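Local structure of putative HMP/thiamine permease protein YkoE (Bacillus subtilis, 5EDL) at residues Gly45-Tyr56 against Leu157-Asp167. The protein probably carries thiamine or its hydroxymethylpyrimidine precursor across the cell membrane, as the substrate-binding S component of an energy-coupling factor transporter. Numbering follows the deposited sequence.
Sequences GIWFIVSVIAAY and LAGLLGKAVSD. With VIB (3-(4-amino-2-methyl-pyrimidin-5-ylmethyl)-5-(2-hydroxy-ethyl)-4-methyl-thiazol-3-ium), chain B.
In the membrane-embedded helical bundle of this S component, helices 49-58 and 140-170 meet at small residues beside the thiamine pocket, Ile49 fitting as a knob into the hole formed by Ala158, Leu161, Gly162 and Val165. The axes of 49-56 and 157-167 come within 8.0 Å and cross at -46°, a closeness that glycine allows: having no side chain, Gly162 lets Val52 CG1 come to 4.1 Å from its CA. With its CG1 anti to the backbone N (chi1 -167°), Ile49 lays that branch 3.6 Å from Gly162 CA and carries CD1 on to Leu161 CG. Beta-branched Val52 fills the next space, its CG1 resting 3.5 Å from Ala158 O, while the methyl of Ala158 is small enough to lie at the edge of the Phe48 ring.

Trp47 turns from this interface to the ligand. One indole face carries the thiamine methylene C7A over its centre, and Ile46 CG2 lies toward the rim of the opposite face; NE1 is held by the backbone oxygen of Tyr21, which helps fix the ring's rotation. The pyrimidine and its methylene bridge would probably lose their flat support, and the Tyr21 carbonyl its indole donor, if an alanine stood at Trp47.

At the far end polar groups take over. Ser166 OG bonds back to Gly162 O at 2.8 Å, on the opposite face of that carbonyl from Ser166 N, so the buried hydroxyl is satisfied within its own helix; Ser166 CB sits in plane at the edge of the Tyr56 ring. Long enough to span the groove, Tyr56 donates from OH to the syn lone pair of Asp167 OD1 at 2.6 Å, ring and carboxylate planes 58° apart. Lys163 bends at its last torsion to bring NZ 2.9 Å from the other carboxylate oxygen, Asp167 OD2, in a salt bridge that also uses a syn lone pair.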
ATOM      1  N   GLY A  45      -7.907  -2.469  -1.446  1.00 21.58           N
ATOM      2  CA  GLY A  45      -6.748  -1.600  -1.558  1.00 21.21           C
ATOM      3  C   GLY A  45      -6.132  -1.186  -0.229  1.00 23.88           C
ATOM      4  O   GLY A  45      -4.973  -0.761  -0.189  1.00 23.98           O
ATOM      5  N   ILE A  46      -6.894  -1.287   0.859  1.00 21.81           N
ATOM      6  CA  ILE A  46      -6.347  -0.967   2.174  1.00 22.18           C
ATOM      7  C   ILE A  46      -5.151  -1.865   2.483  1.00 23.77           C
ATOM      8  O   ILE A  46      -4.206  -1.424   3.140  1.00 23.82           O
ATOM      9  CB  ILE A  46      -7.386  -1.120   3.314  1.00 23.33           C
ATOM     10  CG1 ILE A  46      -6.975  -0.287   4.530  1.00 39.24           C
ATOM     11  CG2 ILE A  46      -7.527  -2.569   3.729  1.00 29.89           C
ATOM     12  CD1 ILE A  46      -6.975   1.229   4.275  1.00 42.07           C
ATOM     13  N   TRP A  47      -5.181  -3.111   2.009  1.00 22.46           N
ATOM     14  CA  TRP A  47      -4.076  -4.037   2.294  1.00 22.96           C
ATOM     15  C   TRP A  47      -2.800  -3.715   1.516  1.00 22.38           C
ATOM     16  O   TRP A  47      -1.779  -4.387   1.715  1.00 24.26           O
ATOM     17  CB  TRP A  47      -4.494  -5.498   2.024  1.00 23.85           C
ATOM     18  CG  TRP A  47      -5.496  -6.000   3.035  1.00 24.99           C
ATOM     19  CD1 TRP A  47      -5.331  -6.090   4.391  1.00 26.15           C
ATOM     20  CD2 TRP A  47      -6.810  -6.495   2.758  1.00 25.38           C
ATOM     21  NE1 TRP A  47      -6.473  -6.600   4.977  1.00 27.41           N
ATOM     22  CE2 TRP A  47      -7.396  -6.849   3.992  1.00 26.88           C
ATOM     23  CE3 TRP A  47      -7.551  -6.669   1.579  1.00 24.79           C
ATOM     24  CZ2 TRP A  47      -8.688  -7.372   4.081  1.00 27.80           C
ATOM     25  CZ3 TRP A  47      -8.834  -7.176   1.672  1.00 25.50           C
ATOM     26  CH2 TRP A  47      -9.391  -7.517   2.914  1.00 26.99           C
ATOM     27  N   PHE A  48      -2.860  -2.715   0.634  1.00 21.57           N
ATOM     28  CA  PHE A  48      -1.661  -2.262  -0.097  1.00 21.33           C
ATOM     29  C   PHE A  48      -1.107  -0.914   0.390  1.00 21.50           C
ATOM     30  O   PHE A  48      -0.057  -0.465  -0.084  1.00 20.88           O
ATOM     31  CB  PHE A  48      -1.922  -2.090  -1.600  1.00 21.24           C
ATOM     32  CG  PHE A  48      -2.753  -3.164  -2.232  1.00 21.97           C
ATOM     33  CD1 PHE A  48      -2.683  -4.481  -1.810  1.00 22.25           C
ATOM     34  CD2 PHE A  48      -3.604  -2.840  -3.278  1.00 21.49           C
ATOM     35  CE1 PHE A  48      -3.460  -5.461  -2.421  1.00 22.71           C
ATOM     36  CE2 PHE A  48      -4.383  -3.804  -3.897  1.00 21.85           C
ATOM     37  CZ  PHE A  48      -4.314  -5.125  -3.467  1.00 22.41           C
ATOM     38  N   ILE A  49      -1.821  -0.252   1.289  1.00 20.85           N
ATOM     39  CA  ILE A  49      -1.526   1.153   1.573  1.00 22.15           C
ATOM     40  C   ILE A  49      -0.099   1.367   2.105  1.00 21.10           C
ATOM     41  O   ILE A  49       0.522   2.371   1.802  1.00 26.41           O
ATOM     42  CB  ILE A  49      -2.551   1.760   2.576  1.00 21.02           C
ATOM     43  CG1 ILE A  49      -2.414   3.289   2.593  1.00 23.30           C
ATOM     44  CG2 ILE A  49      -2.371   1.166   3.968  1.00 21.60           C
ATOM     45  CD1 ILE A  49      -3.562   3.998   3.276  1.00 22.97           C
ATOM     46  N   VAL A  50       0.425   0.394   2.851  1.00 23.47           N
ATOM     47  CA  VAL A  50       1.774   0.487   3.399  1.00 23.33           C
ATOM     48  C   VAL A  50       2.809   0.691   2.288  1.00 21.01           C
ATOM     49  O   VAL A  50       3.732   1.478   2.440  1.00 21.09           O
ATOM     50  CB  VAL A  50       2.127  -0.773   4.232  1.00 32.46           C
ATOM     51  CG1 VAL A  50       3.619  -0.888   4.456  1.00 33.28           C
ATOM     52  CG2 VAL A  50       1.392  -0.740   5.552  1.00 35.66           C
ATOM     53  N   SER A  51       2.630   0.007   1.163  1.00 21.18           N
ATOM     54  CA  SER A  51       3.578   0.117   0.063  1.00 24.63           C
ATOM     55  C   SER A  51       3.641   1.541  -0.462  1.00 22.21           C
ATOM     56  O   SER A  51       4.710   2.060  -0.724  1.00 21.66           O
ATOM     57  CB  SER A  51       3.216  -0.836  -1.075  1.00 22.06           C
ATOM     58  OG  SER A  51       3.548  -2.165  -0.735  1.00 22.80           O
ATOM     59  N   VAL A  52       2.479   2.159  -0.607  1.00 22.18           N
ATOM     60  CA  VAL A  52       2.411   3.494  -1.163  1.00 22.45           C
ATOM     61  C   VAL A  52       3.005   4.505  -0.170  1.00 21.03           C
ATOM     62  O   VAL A  52       3.765   5.373  -0.561  1.00 21.48           O
ATOM     63  CB  VAL A  52       0.958   3.869  -1.534  1.00 25.63           C
ATOM     64  CG1 VAL A  52       0.828   5.376  -1.791  1.00 21.73           C
ATOM     65  CG2 VAL A  52       0.514   3.074  -2.761  1.00 24.10           C
ATOM     66  N   ILE A  53       2.664   4.352   1.107  1.00 22.57           N
ATOM     67  CA  ILE A  53       3.134   5.243   2.166  1.00 23.11           C
ATOM     68  C   ILE A  53       4.661   5.226   2.245  1.00 20.76           C
ATOM     69  O   ILE A  53       5.301   6.269   2.149  1.00 21.02           O
ATOM     70  CB  ILE A  53       2.514   4.850   3.543  1.00 21.79           C
ATOM     71  CG1 ILE A  53       0.991   5.097   3.521  1.00 20.87           C
ATOM     72  CG2 ILE A  53       3.226   5.594   4.702  1.00 24.31           C
ATOM     73  CD1 ILE A  53       0.234   4.623   4.763  1.00 22.56           C
ATOM     74  N   ALA A  54       5.240   4.038   2.369  1.00 20.80           N
ATOM     75  CA  ALA A  54       6.689   3.919   2.502  1.00 26.17           C
ATOM     76  C   ALA A  54       7.416   4.484   1.285  1.00 24.08           C
ATOM     77  O   ALA A  54       8.410   5.172   1.446  1.00 21.92           O
ATOM     78  CB  ALA A  54       7.100   2.472   2.729  1.00 21.56           C
ATOM     79  N   ALA A  55       6.919   4.189   0.082  1.00 23.76           N
ATOM     80  CA  ALA A  55       7.581   4.656  -1.138  1.00 27.28           C
ATOM     81  C   ALA A  55       7.475   6.176  -1.268  1.00 23.16           C
ATOM     82  O   ALA A  55       8.460   6.857  -1.533  1.00 23.96           O
ATOM     83  CB  ALA A  55       6.991   3.979  -2.373  1.00 23.49           C
ATOM     84  N   TYR A  56       6.264   6.687  -1.091  1.00 22.75           N
ATOM     85  CA  TYR A  56       6.012   8.119  -1.224  1.00 32.40           C
ATOM     86  C   TYR A  56       6.792   8.922  -0.163  1.00 23.23           C
ATOM     87  O   TYR A  56       7.306  10.005  -0.449  1.00 24.17           O
ATOM     88  CB  TYR A  56       4.502   8.372  -1.142  1.00 23.16           C
ATOM     89  CG  TYR A  56       4.032   9.810  -1.249  1.00 24.16           C
ATOM     90  CD1 TYR A  56       4.155  10.531  -2.429  1.00 25.67           C
ATOM     91  CD2 TYR A  56       3.423  10.423  -0.172  1.00 24.00           C
ATOM     92  CE1 TYR A  56       3.707  11.849  -2.516  1.00 30.41           C
ATOM     93  CE2 TYR A  56       2.966  11.721  -0.245  1.00 25.28           C
ATOM     94  CZ  TYR A  56       3.115  12.435  -1.409  1.00 26.78           C
ATOM     95  OH  TYR A  56       2.641  13.712  -1.443  1.00 28.40           O
ATOM     96  N   LEU A 157      -7.828   3.435  -2.257  1.00 25.49           N
ATOM     97  CA  LEU A 157      -7.543   3.151  -0.849  1.00 24.11           C
ATOM     98  C   LEU A 157      -6.064   2.934  -0.566  1.00 23.32           C
ATOM     99  O   LEU A 157      -5.641   2.999   0.579  1.00 26.60           O
ATOM    100  CB  LEU A 157      -8.327   1.922  -0.373  1.00 24.30           C
ATOM    101  CG  LEU A 157      -9.852   2.059  -0.393  1.00 25.64           C
ATOM    102  CD1 LEU A 157     -10.505   0.847   0.281  1.00 25.80           C
ATOM    103  CD2 LEU A 157     -10.278   3.366   0.258  1.00 29.26           C
ATOM    104  N   ALA A 158      -5.282   2.654  -1.600  1.00 22.65           N
ATOM    105  CA  ALA A 158      -3.839   2.585  -1.426  1.00 22.20           C
ATOM    106  C   ALA A 158      -3.181   3.850  -1.977  1.00 24.81           C
ATOM    107  O   ALA A 158      -2.525   4.578  -1.232  1.00 24.91           O
ATOM    108  CB  ALA A 158      -3.270   1.347  -2.085  1.00 22.46           C
ATOM    109  N   GLY A 159      -3.380   4.127  -3.264  1.00 24.44           N
ATOM    110  CA  GLY A 159      -2.737   5.266  -3.904  1.00 23.68           C
ATOM    111  C   GLY A 159      -3.155   6.622  -3.335  1.00 30.42           C
ATOM    112  O   GLY A 159      -2.331   7.358  -2.792  1.00 24.35           O
ATOM    113  N   LEU A 160      -4.433   6.954  -3.460  1.00 24.22           N
ATOM    114  CA  LEU A 160      -4.929   8.247  -3.003  1.00 25.28           C
ATOM    115  C   LEU A 160      -4.928   8.376  -1.471  1.00 25.81           C
ATOM    116  O   LEU A 160      -4.460   9.370  -0.926  1.00 25.89           O
ATOM    117  CB  LEU A 160      -6.345   8.499  -3.536  1.00 26.30           C
ATOM    118  CG  LEU A 160      -6.984   9.839  -3.135  1.00 28.76           C
ATOM    119  CD1 LEU A 160      -6.186  11.011  -3.703  1.00 28.39           C
ATOM    120  CD2 LEU A 160      -8.422   9.917  -3.615  1.00 29.03           C
ATOM    121  N   LEU A 161      -5.469   7.374  -0.790  1.00 25.08           N
ATOM    122  CA  LEU A 161      -5.525   7.399   0.664  1.00 25.44           C
ATOM    123  C   LEU A 161      -4.120   7.334   1.276  1.00 24.93           C
ATOM    124  O   LEU A 161      -3.863   7.937   2.310  1.00 25.55           O
ATOM    125  CB  LEU A 161      -6.383   6.246   1.195  1.00 25.46           C
ATOM    126  CG  LEU A 161      -6.545   6.245   2.718  1.00 26.47           C
ATOM    127  CD1 LEU A 161      -7.224   7.546   3.177  1.00 27.57           C
ATOM    128  CD2 LEU A 161      -7.302   5.008   3.218  1.00 32.83           C
ATOM    129  N   GLY A 162      -3.227   6.603   0.622  1.00 24.04           N
ATOM    130  CA  GLY A 162      -1.845   6.507   1.056  1.00 23.82           C
ATOM    131  C   GLY A 162      -1.137   7.850   0.962  1.00 24.25           C
ATOM    132  O   GLY A 162      -0.382   8.220   1.851  1.00 24.62           O
ATOM    133  N   LYS A 163      -1.395   8.583  -0.118  1.00 26.18           N
ATOM    134  CA  LYS A 163      -0.826   9.917  -0.261  1.00 26.25           C
ATOM    135  C   LYS A 163      -1.383  10.860   0.810  1.00 29.79           C
ATOM    136  O   LYS A 163      -0.629  11.615   1.420  1.00 26.60           O
ATOM    137  CB  LYS A 163      -1.099  10.490  -1.656  1.00 25.50           C
ATOM    138  CG  LYS A 163      -0.608  11.931  -1.841  1.00 26.52           C
ATOM    139  CD  LYS A 163      -0.786  12.422  -3.285  1.00 27.16           C
ATOM    140  CE  LYS A 163      -0.067  13.764  -3.529  1.00 28.31           C
ATOM    141  NZ  LYS A 163      -0.636  14.859  -2.718  1.00 29.37           N
ATOM    142  N   ALA A 164      -2.693  10.799   1.033  1.00 26.51           N
ATOM    143  CA  ALA A 164      -3.345  11.627   2.044  1.00 28.05           C
ATOM    144  C   ALA A 164      -2.800  11.378   3.455  1.00 27.79           C
ATOM    145  O   ALA A 164      -2.518  12.314   4.194  1.00 28.71           O
ATOM    146  CB  ALA A 164      -4.850  11.400   2.021  1.00 28.32           C
ATOM    147  N   VAL A 165      -2.677  10.113   3.833  1.00 31.28           N
ATOM    148  CA  VAL A 165      -2.107   9.778   5.125  1.00 27.40           C
ATOM    149  C   VAL A 165      -0.671  10.321   5.258  1.00 27.43           C
ATOM    150  O   VAL A 165      -0.312  10.930   6.266  1.00 28.37           O
ATOM    151  CB  VAL A 165      -2.101   8.256   5.344  1.00 30.34           C
ATOM    152  CG1 VAL A 165      -1.310   7.903   6.606  1.00 27.37           C
ATOM    153  CG2 VAL A 165      -3.548   7.723   5.400  1.00 27.95           C
ATOM    154  N   SER A 166       0.134  10.085   4.227  1.00 26.58           N
ATOM    155  CA  SER A 166       1.540  10.487   4.211  1.00 27.98           C
ATOM    156  C   SER A 166       1.684  11.997   4.335  1.00 28.58           C
ATOM    157  O   SER A 166       2.484  12.484   5.136  1.00 28.38           O
ATOM    158  CB  SER A 166       2.222  10.005   2.928  1.00 25.89           C
ATOM    159  OG  SER A 166       2.176   8.589   2.829  1.00 25.18           O
ATOM    160  N   ASP A 167       0.892  12.719   3.544  1.00 27.84           N
ATOM    161  CA  ASP A 167       0.881  14.179   3.570  1.00 28.97           C
ATOM    162  C   ASP A 167       0.510  14.694   4.961  1.00 30.06           C
ATOM    163  O   ASP A 167       1.151  15.623   5.482  1.00 30.99           O
ATOM    164  CB  ASP A 167      -0.096  14.742   2.524  1.00 29.31           C
ATOM    165  CG  ASP A 167       0.423  14.611   1.093  1.00 31.06           C
ATOM    166  OD1 ASP A 167       1.623  14.322   0.922  1.00 28.33           O
ATOM    167  OD2 ASP A 167      -0.370  14.813   0.142  1.00 29.05           O
TER
HETATM  168  CM2 VIB B 201      -1.156  -8.117   3.940  1.00 21.79           C
HETATM  169  N4A VIB B 201      -4.656  -9.142   0.677  1.00 17.01           N
HETATM  170  CM4 VIB B 201      -9.148 -10.761   1.422  1.00 19.99           C
HETATM  171  O1  VIB B 201      -8.234 -12.369  -1.971  1.00 32.11           O
HETATM  172  C7  VIB B 201      -8.147 -13.677  -1.439  1.00 25.25           C
HETATM  173  C6  VIB B 201      -8.688 -13.648  -0.031  1.00 27.23           C
HETATM  174  C2  VIB B 201      -5.618 -12.277   2.060  1.00 27.58           C
HETATM  175  S1  VIB B 201      -6.230 -13.397   1.153  1.00 29.14           S
HETATM  176  C5  VIB B 201      -7.668 -12.919   0.825  1.00 28.09           C
HETATM  177  C4  VIB B 201      -7.889 -11.635   1.446  1.00 22.07           C
HETATM  178  N3  VIB B 201      -6.591 -11.236   2.232  1.00 21.60           N
HETATM  179  C7A VIB B 201      -6.519  -9.997   3.001  1.00 19.46           C
HETATM  180  C4A VIB B 201      -4.208  -9.093   2.052  1.00 21.35           C
HETATM  181  N3A VIB B 201      -2.981  -8.662   2.352  1.00 22.46           N
HETATM  182  C2A VIB B 201      -2.580  -8.623   3.653  1.00 23.11           C
HETATM  183  N1A VIB B 201      -3.438  -9.007   4.650  1.00 20.99           N
HETATM  184  C6A VIB B 201      -4.691  -9.445   4.363  1.00 18.53           C
HETATM  185  C5A VIB B 201      -5.071  -9.478   3.045  1.00 21.70           C